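Local coordinates for uncharacterized protein (Bacteroides ovatus CL02T12C04, PDB 6PTM) that probably acts as an exo-carrageenase of glycoside hydrolase family 42, cutting carrageenan sugars from the chain end, at residues A306-R317 / F341-I349; Y443-M452 / V583-F592. All coordinates share one frame; numbering follows the deposited sequence.

Interaction 1 of 2, residues A306-R317 / F341-I349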
loop_
_atom_site.group_PDB
_atom_site.type_symbol
_atom_site.label_atom_id
_atom_site.label_comp_id
_atom_site.label_asym_id
_atom_site.label_seq_id
_atom_site.Cartn_x
_atom_site.Cartn_y
_atom_site.Cartn_z
ATOM N N ALA A 306 5.645 11.099 21.893
ATOM C CA ALA A 306 5.328 11.162 23.327
ATOM C C ALA A 306 6.261 10.200 24.059
ATOM O O ALA A 306 6.751 9.219 23.483
ATOM C CB ALA A 306 3.887 10.806 23.548
ATOM N N PRO A 307 6.511 10.448 25.352
ATOM C CA PRO A 307 7.238 9.492 26.176
ATOM C C PRO A 307 6.357 8.269 26.415
ATOM O O PRO A 307 5.128 8.427 26.509
ATOM C CB PRO A 307 7.472 10.231 27.505
ATOM C CG PRO A 307 7.066 11.690 27.221
ATOM C CD PRO A 307 6.044 11.618 26.119
ATOM N N ILE A 308 6.976 7.104 26.592
ATOM C CA ILE A 308 6.228 5.851 26.902
ATOM C C ILE A 308 5.785 5.921 28.356
ATOM O O ILE A 308 6.353 6.696 29.091
ATOM C CB ILE A 308 7.030 4.587 26.561
ATOM C CG1 ILE A 308 8.187 4.338 27.529
ATOM C CG2 ILE A 308 7.490 4.654 25.111
ATOM C CD1 ILE A 308 8.918 3.019 27.283
ATOM N N SER A 309 4.774 5.144 28.714
ATOM C CA SER A 309 4.172 5.152 30.071
ATOM C C SER A 309 5.120 4.451 31.045
ATOM O O SER A 309 6.101 3.837 30.577
ATOM C CB SER A 309 2.849 4.500 30.068
ATOM O OG SER A 309 3.002 3.088 30.105
ATOM N N GLU A 310 4.769 4.451 32.335
ATOM C CA GLU A 310 5.530 3.720 33.387
ATOM C C GLU A 310 5.278 2.223 33.208
ATOM O O GLU A 310 6.230 1.444 33.321
ATOM C CB GLU A 310 5.185 4.305 34.757
ATOM C CG GLU A 310 5.637 5.765 34.871
ATOM C CD GLU A 310 7.132 5.944 34.690
ATOM O OE1 GLU A 310 7.882 5.368 35.489
ATOM O OE2 GLU A 310 7.558 6.554 33.700
ATOM N N TYR A 311 4.037 1.832 32.879
ATOM C CA TYR A 311 3.696 0.426 32.535
ATOM C C TYR A 311 4.607 -0.017 31.381
ATOM O O TYR A 311 5.177 -1.140 31.459
ATOM C CB TYR A 311 2.195 0.241 32.255
ATOM C CG TYR A 311 1.337 0.074 33.492
ATOM C CD1 TYR A 311 1.349 -1.084 34.260
ATOM C CD2 TYR A 311 0.532 1.106 33.926
ATOM C CE1 TYR A 311 0.579 -1.209 35.413
ATOM C CE2 TYR A 311 -0.243 1.007 35.074
ATOM C CZ TYR A 311 -0.226 -0.157 35.820
ATOM O OH TYR A 311 -1.016 -0.201 36.938
ATOM N N ALA A 312 4.806 0.831 30.360
ATOM C CA ALA A 312 5.600 0.492 29.156
ATOM C C ALA A 312 7.073 0.352 29.548
ATOM O O ALA A 312 7.719 -0.567 29.054
ATOM C CB ALA A 312 5.412 1.532 28.052
ATOM N N TYR A 313 7.605 1.249 30.381
ATOM C CA TYR A 313 9.019 1.183 30.810
ATOM C C TYR A 313 9.253 -0.104 31.616
ATOM O O TYR A 313 10.338 -0.733 31.473
ATOM C CB TYR A 313 9.438 2.441 31.571
ATOM C CG TYR A 313 10.915 2.672 31.435
ATOM C CD1 TYR A 313 11.427 3.341 30.334
ATOM C CD2 TYR A 313 11.822 2.059 32.299
ATOM C CE1 TYR A 313 12.792 3.487 30.156
ATOM C CE2 TYR A 313 13.192 2.189 32.130
ATOM C CZ TYR A 313 13.682 2.929 31.069
ATOM O OH TYR A 313 15.030 3.023 30.868
ATOM N N GLU A 314 8.283 -0.504 32.451
ATOM C CA GLU A 314 8.368 -1.812 33.154
ATOM C C GLU A 314 8.437 -2.955 32.121
ATOM O O GLU A 314 9.241 -3.890 32.306
ATOM C CB GLU A 314 7.234 -1.921 34.186
ATOM C CG GLU A 314 7.267 -3.215 34.992
ATOM C CD GLU A 314 8.544 -3.488 35.782
ATOM O OE1 GLU A 314 9.286 -2.521 36.155
ATOM O OE2 GLU A 314 8.819 -4.670 35.981
ATOM N N GLU A 315 7.682 -2.878 31.016
ATOM C CA GLU A 315 7.792 -3.903 29.947
ATOM C C GLU A 315 9.187 -3.819 29.314
ATOM O O GLU A 315 9.830 -4.876 29.086
ATOM C CB GLU A 315 6.653 -3.755 28.932
ATOM C CG GLU A 315 5.305 -4.104 29.527
ATOM C CD GLU A 315 5.224 -5.484 30.144
ATOM O OE1 GLU A 315 5.491 -6.453 29.435
ATOM O OE2 GLU A 315 4.988 -5.568 31.363
ATOM N N PHE A 316 9.699 -2.612 29.120
ATOM C CA PHE A 316 11.077 -2.406 28.608
ATOM C C PHE A 316 12.114 -3.168 29.464
ATOM O O PHE A 316 13.017 -3.804 28.894
ATOM C CB PHE A 316 11.390 -0.908 28.499
ATOM C CG PHE A 316 12.691 -0.550 27.823
ATOM C CD1 PHE A 316 13.188 -1.262 26.744
ATOM C CD2 PHE A 316 13.402 0.562 28.249
ATOM C CE1 PHE A 316 14.384 -0.890 26.134
ATOM C CE2 PHE A 316 14.569 0.963 27.607
ATOM C CZ PHE A 316 15.055 0.231 26.545
ATOM N N ARG A 317 12.043 -3.068 30.788
ATOM C CA ARG A 317 13.005 -3.765 31.706
ATOM C C ARG A 317 12.912 -5.279 31.452
ATOM O O ARG A 317 13.964 -5.945 31.376
ATOM C CB ARG A 317 12.699 -3.433 33.169
ATOM C CG ARG A 317 12.834 -1.961 33.554
ATOM C CD ARG A 317 12.451 -1.759 35.019
ATOM N NE ARG A 317 12.618 -0.374 35.383
ATOM C CZ ARG A 317 11.617 0.441 35.701
ATOM N NH1 ARG A 317 10.381 -0.016 35.747
ATOM N NH2 ARG A 317 11.838 1.720 35.930
ATOM N N PHE A 341 17.864 -5.562 36.585
ATOM C CA PHE A 341 16.956 -5.076 35.522
ATOM C C PHE A 341 15.863 -4.203 36.129
ATOM O O PHE A 341 15.558 -3.181 35.466
ATOM C CB PHE A 341 16.470 -6.212 34.628
ATOM C CG PHE A 341 17.538 -6.730 33.707
ATOM C CD1 PHE A 341 17.961 -5.971 32.624
ATOM C CD2 PHE A 341 18.151 -7.951 33.958
ATOM C CE1 PHE A 341 18.929 -6.461 31.764
ATOM C CE2 PHE A 341 19.141 -8.437 33.113
ATOM C CZ PHE A 341 19.513 -7.698 32.007
ATOM N N SER A 342 15.344 -4.489 37.337
ATOM C CA SER A 342 14.317 -3.604 37.967
ATOM C C SER A 342 14.852 -2.174 38.177
ATOM O O SER A 342 14.026 -1.271 38.179
ATOM C CB SER A 342 13.733 -4.155 39.264
ATOM O OG SER A 342 14.757 -4.288 40.222
ATOM N N SER A 343 16.171 -1.966 38.307
ATOM C CA SER A 343 16.768 -0.632 38.572
ATOM C C SER A 343 16.976 0.144 37.270
ATOM O O SER A 343 17.209 1.302 37.347
ATOM C CB SER A 343 18.043 -0.736 39.332
ATOM O OG SER A 343 17.803 -1.482 40.525
ATOM N N VAL A 344 16.847 -0.465 36.099
ATOM C CA VAL A 344 17.031 0.339 34.863
ATOM C C VAL A 344 16.032 1.491 34.925
ATOM O O VAL A 344 14.841 1.236 35.265
ATOM C CB VAL A 344 16.873 -0.521 33.607
ATOM C CG1 VAL A 344 17.001 0.313 32.336
ATOM C CG2 VAL A 344 17.881 -1.656 33.635
ATOM N N ASP A 345 16.494 2.722 34.673
ATOM C CA ASP A 345 15.638 3.921 34.890
ATOM C C ASP A 345 16.111 5.063 33.995
ATOM O O ASP A 345 16.130 6.190 34.473
ATOM C CB ASP A 345 15.577 4.307 36.379
ATOM C CG ASP A 345 14.264 4.967 36.778
ATOM O OD1 ASP A 345 13.257 4.786 36.066
ATOM O OD2 ASP A 345 14.243 5.631 37.808
ATOM N N GLY A 346 16.408 4.760 32.732
ATOM C CA GLY A 346 16.691 5.747 31.677
ATOM C C GLY A 346 15.458 6.548 31.262
ATOM O O GLY A 346 14.353 6.395 31.771
ATOM N N PRO A 347 15.666 7.501 30.338
ATOM C CA PRO A 347 14.600 8.362 29.868
ATOM C C PRO A 347 13.494 7.563 29.163
ATOM O O PRO A 347 13.764 6.519 28.542
ATOM C CB PRO A 347 15.266 9.357 28.897
ATOM C CG PRO A 347 16.735 8.937 28.774
ATOM C CD PRO A 347 16.988 7.842 29.787
ATOM N N ARG A 348 12.271 8.036 29.338
ATOM C CA ARG A 348 11.035 7.470 28.725
ATOM C C ARG A 348 10.826 7.990 27.288
ATOM O O ARG A 348 9.843 7.625 26.669
ATOM C CB ARG A 348 9.821 7.841 29.574
ATOM C CG ARG A 348 9.557 6.865 30.716
ATOM C CD ARG A 348 10.756 6.602 31.602
ATOM N NE ARG A 348 10.346 6.021 32.873
ATOM C CZ ARG A 348 11.178 5.572 33.802
ATOM N NH1 ARG A 348 12.482 5.583 33.603
ATOM N NH2 ARG A 348 10.689 5.085 34.932
ATOM N N ILE A 349 11.706 8.844 26.791
ATOM C CA ILE A 349 11.697 9.370 25.403
ATOM C C ILE A 349 13.160 9.500 24.982
ATOM O O ILE A 349 13.984 9.759 25.871
ATOM C CB ILE A 349 10.922 10.702 25.361
ATOM C CG1 ILE A 349 10.577 11.087 23.920
ATOM C CG2 ILE A 349 11.698 11.815 26.081
ATOM C CD1 ILE A 349 9.430 12.051 23.817
HETATM O O HOH W 1 15.725 4.529 28.703
#
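Arg348 lays its guanidinium flat on one face of the Tyr313 ring, the planes 10° apart and Arg348 CZ 4.0 Å from the Tyr313 ring centroid, in a stacked cation-pi contact. Phe316 CD2 lies against the other face. With CG anti to the backbone N (chi1 -153°), the ring is carried off helix 310-317 toward the loop. Tyr313 OH takes a weak bond from Gly346 N, and a water joins it to Pro347 O.

Bonds in the guanidinium plane, most of them salt bridges, hold Arg348 flat against the ring. Side-on, Arg348 NE gives to Glu310 OE2 at 3.0 Å and Arg348 NH2 to Glu310 OE1 at 2.9 Å, both oxygens using their syn lone pairs. End-on, NH1 and NH2 converge on Asp345 OD1, and NH1 also reaches Gly346 O. Replacing Arg348 by an alanine would probably leave Glu310 and Asp345 without their shared cation and strip the flat cover from Tyr313.

Arg317 NE and NH2 both donate to Val344 O, at 2.7 and 3.1 Å, in both guanidinium and carbonyl planes. Arg317 NH1 pairs with Glu314, and Arg317 NH2 makes a longer ion pair with Asp345 OD1 (3.4 Å). That oxygen thus serves both arginines, whose NH2 atoms come close, and its charge probably offsets theirs.

Ile308 N donates to Arg348 O at 2.9 Å, and Pro307 CB packs on Ile349 CB. The salt-bridge network of Glu310, Glu314, Arg317, Asp345 and Arg348 pins a loop to the start of helix 310-324, between strands 288-292 and 391-394 of what is probably a family 42 (beta/alpha)8 barrel.

Interaction 2 of 2, residues Y443-M452 / V583-F592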
loop_
_atom_site.group_PDB
_atom_site.type_symbol
_atom_site.label_atom_id
_atom_site.label_comp_id
_atom_site.label_asym_id
_atom_site.label_seq_id
_atom_site.Cartn_x
_atom_site.Cartn_y
_atom_site.Cartn_z
ATOM N N TYR A 443 10.836 11.144 -11.864
ATOM C CA TYR A 443 9.582 10.351 -11.845
ATOM C C TYR A 443 8.376 11.284 -11.896
ATOM O O TYR A 443 8.457 12.425 -11.417
ATOM C CB TYR A 443 9.565 9.401 -10.641
ATOM C CG TYR A 443 10.737 8.442 -10.605
ATOM C CD1 TYR A 443 10.738 7.292 -11.379
ATOM C CD2 TYR A 443 11.840 8.679 -9.807
ATOM C CE1 TYR A 443 11.789 6.397 -11.352
ATOM C CE2 TYR A 443 12.912 7.797 -9.775
ATOM C CZ TYR A 443 12.881 6.647 -10.543
ATOM O OH TYR A 443 13.912 5.759 -10.573
ATOM N N ALA A 444 7.251 10.742 -12.364
ATOM C CA ALA A 444 5.967 11.460 -12.451
ATOM C C ALA A 444 5.294 11.600 -11.092
ATOM O O ALA A 444 4.325 12.387 -10.997
ATOM C CB ALA A 444 5.047 10.744 -13.396
ATOM N N PHE A 445 5.614 10.735 -10.137
ATOM C CA PHE A 445 4.879 10.659 -8.850
ATOM C C PHE A 445 5.770 9.932 -7.844
ATOM O O PHE A 445 6.794 9.329 -8.220
ATOM C CB PHE A 445 3.495 9.984 -8.985
ATOM C CG PHE A 445 3.511 8.608 -9.617
ATOM C CD1 PHE A 445 3.786 7.478 -8.867
ATOM C CD2 PHE A 445 3.227 8.444 -10.955
ATOM C CE1 PHE A 445 3.829 6.222 -9.454
ATOM C CE2 PHE A 445 3.280 7.188 -11.543
ATOM C CZ PHE A 445 3.602 6.083 -10.795
ATOM N N ASP A 446 5.348 9.938 -6.591
ATOM C CA ASP A 446 6.090 9.232 -5.527
ATOM C C ASP A 446 5.751 7.744 -5.678
ATOM O O ASP A 446 4.716 7.331 -5.147
ATOM C CB ASP A 446 5.759 9.824 -4.150
ATOM C CG ASP A 446 6.486 9.074 -3.041
ATOM O OD1 ASP A 446 7.323 8.207 -3.381
ATOM O OD2 ASP A 446 6.204 9.347 -1.868
ATOM N N TRP A 447 6.607 6.991 -6.372
ATOM C CA TRP A 447 6.436 5.556 -6.723
ATOM C C TRP A 447 6.902 4.622 -5.589
ATOM O O TRP A 447 6.783 3.405 -5.770
ATOM C CB TRP A 447 7.214 5.213 -8.013
ATOM C CG TRP A 447 8.697 5.419 -7.887
ATOM C CD1 TRP A 447 9.332 6.612 -7.660
ATOM C CD2 TRP A 447 9.740 4.422 -7.894
ATOM N NE1 TRP A 447 10.685 6.437 -7.559
ATOM C CE2 TRP A 447 10.972 5.107 -7.716
ATOM C CE3 TRP A 447 9.765 3.036 -8.060
ATOM C CZ2 TRP A 447 12.192 4.443 -7.655
ATOM C CZ3 TRP A 447 10.979 2.384 -8.043
ATOM C CH2 TRP A 447 12.169 3.075 -7.823
ATOM N N VAL A 448 7.492 5.130 -4.507
ATOM C CA VAL A 448 8.353 4.308 -3.605
ATOM C C VAL A 448 7.468 3.375 -2.752
ATOM O O VAL A 448 7.847 2.203 -2.594
ATOM C CB VAL A 448 9.304 5.168 -2.738
ATOM C CG1 VAL A 448 10.057 4.319 -1.744
ATOM C CG2 VAL A 448 10.329 5.907 -3.584
ATOM N N GLU A 449 6.338 3.855 -2.224
ATOM C CA GLU A 449 5.450 3.005 -1.387
ATOM C C GLU A 449 4.798 1.887 -2.227
ATOM O O GLU A 449 4.884 0.696 -1.805
ATOM C CB GLU A 449 4.446 3.881 -0.662
ATOM C CG GLU A 449 5.119 4.803 0.324
ATOM C CD GLU A 449 4.148 5.697 1.065
ATOM O OE1 GLU A 449 3.007 5.242 1.364
ATOM O OE2 GLU A 449 4.535 6.839 1.302
ATOM N N ILE A 450 4.156 2.200 -3.364
ATOM C CA ILE A 450 3.410 1.168 -4.154
ATOM C C ILE A 450 4.359 0.225 -4.917
ATOM O O ILE A 450 3.877 -0.828 -5.372
ATOM C CB ILE A 450 2.378 1.806 -5.089
ATOM C CG1 ILE A 450 2.988 2.773 -6.104
ATOM C CG2 ILE A 450 1.257 2.461 -4.286
ATOM C CD1 ILE A 450 1.981 3.210 -7.164
ATOM N N CYS A 451 5.629 0.587 -5.131
ATOM C CA CYS A 451 6.629 -0.317 -5.745
ATOM C C CYS A 451 7.479 -0.979 -4.642
ATOM O O CYS A 451 7.300 -2.166 -4.366
ATOM C CB CYS A 451 7.479 0.398 -6.777
ATOM S SG CYS A 451 6.527 0.883 -8.246
ATOM N N MET A 452 8.316 -0.220 -3.956
ATOM C CA MET A 452 9.337 -0.803 -3.045
ATOM C C MET A 452 8.695 -1.318 -1.758
ATOM O O MET A 452 8.998 -2.444 -1.423
ATOM C CB MET A 452 10.448 0.176 -2.693
ATOM C CG MET A 452 11.601 -0.546 -2.077
ATOM S SD MET A 452 13.019 0.544 -1.814
ATOM C CE MET A 452 12.480 1.484 -0.387
ATOM N N VAL A 583 18.885 1.743 0.695
ATOM C CA VAL A 583 18.094 0.582 0.228
ATOM C C VAL A 583 17.347 1.007 -1.052
ATOM O O VAL A 583 17.376 0.253 -2.013
ATOM C CB VAL A 583 17.131 0.065 1.307
ATOM C CG1 VAL A 583 16.200 -0.949 0.693
ATOM C CG2 VAL A 583 17.869 -0.518 2.500
ATOM N N LEU A 584 16.758 2.202 -1.083
ATOM C CA LEU A 584 16.107 2.713 -2.315
ATOM C C LEU A 584 17.140 2.768 -3.448
ATOM O O LEU A 584 16.773 2.444 -4.566
ATOM C CB LEU A 584 15.462 4.087 -2.055
ATOM C CG LEU A 584 14.770 4.728 -3.254
ATOM C CD1 LEU A 584 13.704 3.800 -3.817
ATOM C CD2 LEU A 584 14.158 6.086 -2.899
ATOM N N ARG A 585 18.381 3.200 -3.200
ATOM C CA ARG A 585 19.345 3.418 -4.305
ATOM C C ARG A 585 19.571 2.083 -5.031
ATOM O O ARG A 585 19.528 2.077 -6.290
ATOM C CB ARG A 585 20.632 4.081 -3.792
ATOM C CG ARG A 585 21.535 4.619 -4.902
ATOM C CD ARG A 585 22.840 5.279 -4.404
ATOM N NE ARG A 585 22.494 6.225 -3.350
ATOM C CZ ARG A 585 22.668 6.021 -2.046
ATOM N NH1 ARG A 585 23.268 4.937 -1.583
ATOM N NH2 ARG A 585 22.221 6.923 -1.202
ATOM N N ILE A 586 19.718 0.972 -4.296
ATOM C CA ILE A 586 20.006 -0.353 -4.899
ATOM C C ILE A 586 18.704 -0.907 -5.518
ATOM O O ILE A 586 18.763 -1.436 -6.652
ATOM C CB ILE A 586 20.702 -1.342 -3.928
ATOM C CG1 ILE A 586 20.942 -2.697 -4.596
ATOM C CG2 ILE A 586 19.940 -1.546 -2.630
ATOM C CD1 ILE A 586 21.689 -2.657 -5.938
ATOM N N TYR A 587 17.554 -0.731 -4.867
ATOM C CA TYR A 587 16.229 -1.112 -5.442
ATOM C C TYR A 587 16.033 -0.446 -6.803
ATOM O O TYR A 587 15.713 -1.131 -7.775
ATOM C CB TYR A 587 15.083 -0.671 -4.531
ATOM C CG TYR A 587 13.714 -1.037 -5.027
ATOM C CD1 TYR A 587 13.249 -2.341 -4.967
ATOM C CD2 TYR A 587 12.901 -0.090 -5.628
ATOM C CE1 TYR A 587 11.990 -2.689 -5.445
ATOM C CE2 TYR A 587 11.632 -0.417 -6.103
ATOM C CZ TYR A 587 11.167 -1.714 -5.989
ATOM O OH TYR A 587 9.940 -2.028 -6.444
ATOM N N GLU A 588 16.183 0.878 -6.857
ATOM C CA GLU A 588 16.027 1.692 -8.102
ATOM C C GLU A 588 17.003 1.190 -9.178
ATOM O O GLU A 588 16.631 1.074 -10.378
ATOM C CB GLU A 588 16.294 3.150 -7.758
ATOM C CG GLU A 588 16.205 4.101 -8.922
ATOM C CD GLU A 588 16.394 5.549 -8.509
ATOM O OE1 GLU A 588 17.419 5.854 -7.842
ATOM O OE2 GLU A 588 15.537 6.369 -8.868
ATOM N N LYS A 589 18.229 0.904 -8.764
ATOM C CA LYS A 589 19.292 0.432 -9.671
ATOM C C LYS A 589 18.864 -0.882 -10.315
ATOM O O LYS A 589 19.166 -1.058 -11.473
ATOM C CB LYS A 589 20.611 0.315 -8.901
ATOM C CG LYS A 589 21.799 0.027 -9.779
ATOM C CD LYS A 589 22.119 1.207 -10.685
ATOM C CE LYS A 589 23.451 1.070 -11.373
ATOM N NZ LYS A 589 23.705 2.292 -12.178
ATOM N N LEU A 590 18.150 -1.759 -9.600
ATOM C CA LEU A 590 17.833 -3.114 -10.095
ATOM C C LEU A 590 16.446 -3.173 -10.762
ATOM O O LEU A 590 16.212 -4.118 -11.459
ATOM C CB LEU A 590 17.907 -4.118 -8.938
ATOM C CG LEU A 590 19.264 -4.315 -8.260
ATOM C CD1 LEU A 590 19.127 -5.350 -7.148
ATOM C CD2 LEU A 590 20.347 -4.715 -9.253
ATOM N N ASN A 591 15.561 -2.215 -10.526
ATOM C CA ASN A 591 14.100 -2.372 -10.747
ATOM C C ASN A 591 13.646 -2.113 -12.195
ATOM O O ASN A 591 12.430 -2.340 -12.482
ATOM C CB ASN A 591 13.275 -1.422 -9.886
ATOM C CG ASN A 591 11.818 -1.823 -9.901
ATOM O OD1 ASN A 591 11.518 -2.988 -9.668
ATOM N ND2 ASN A 591 10.939 -0.885 -10.211
ATOM N N PHE A 592 14.538 -1.719 -13.103
ATOM C CA PHE A 592 14.130 -1.390 -14.490
ATOM C C PHE A 592 14.827 -2.330 -15.467
ATOM O O PHE A 592 15.116 -1.897 -16.576
ATOM C CB PHE A 592 14.391 0.100 -14.776
ATOM C CG PHE A 592 13.646 0.998 -13.833
ATOM C CD1 PHE A 592 14.198 1.331 -12.605
ATOM C CD2 PHE A 592 12.370 1.429 -14.125
ATOM C CE1 PHE A 592 13.505 2.114 -11.712
ATOM C CE2 PHE A 592 11.680 2.225 -13.231
ATOM C CZ PHE A 592 12.240 2.546 -12.012
#
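Tyr587 projects from helix 583-590 against Met452 and Trp447. Tyr587 CB touches Met452 SD at 3.6 Å, and its CG, anti to the backbone N (chi1 -179°), meets that same sulfur as well as Met452 CG. Met452 runs past the ring in the opposite direction. Met452 CG sits over the middle of the face, 3.6 Å from the Tyr587 centroid, as a CH-pi contact, while SD approaches obliquely. CD1 faces Met452 CG, and CE1 meets Met452 CG and CA. CD2 and CE2 rest against Met452 CB, and Tyr587 CE2 also nears Trp447 CZ3 at 3.5 Å; indole and phenol planes are 26° apart, offset enough that little of one ring covers the other. Tyr587 CZ lies 3.6 Å from Met452 CA. Tyr587 OH ends 3.2 Å from Cys451 C and finds its polar partner in Asp455.

This Met-aromatic pair, with the cluster of Trp447, Tyr587 and Phe592, forms a buried seam between helix 448-460 of the catalytic domain and helix 579-590, which lies, after helix 570-575, in the connection between parallel strands 564-567 and 597-600 of a separate alpha/beta domain. The axes of segments 448-452 and 583-590 come no closer than 12.0 Å and cross at 64°, so long side chains do the joining.

Above the indole, Tyr443 OH donates a hydrogen bond to Glu588 OE2, which lies in the phenol plane at its edge; the unusually short modelled length is doubtful. Phe592 CZ reaches Tyr443 CE1 (3.9 Å) and stands over a face of Trp447. On the indole's other side, Val448 CG2 and Leu584 CD2 meet tip to tip at 3.9 Å.

Overall arrangement
Past the helical N-terminal region, the chain enters the catalytic domain. Interaction 1 comes first: after strand 288-292 the chain passes along helix 310-324 and helix 327-334, and residues 341-349 return to the start of the former, closing a short, mostly helical loop of 23 residues. Helix 358-385 and strand 391-394 follow. Interaction 2 opens only afterwards, at 443-452, and closes 130 residues later at 583-592, so the two are in series, neither nested nor crossed. The centres of interaction 1 and interaction 2 lie about 38 Å apart. The first is a local tie at the periphery of the catalytic domain; the second, deeper, joins that domain to the parallel-sheet domain that follows it.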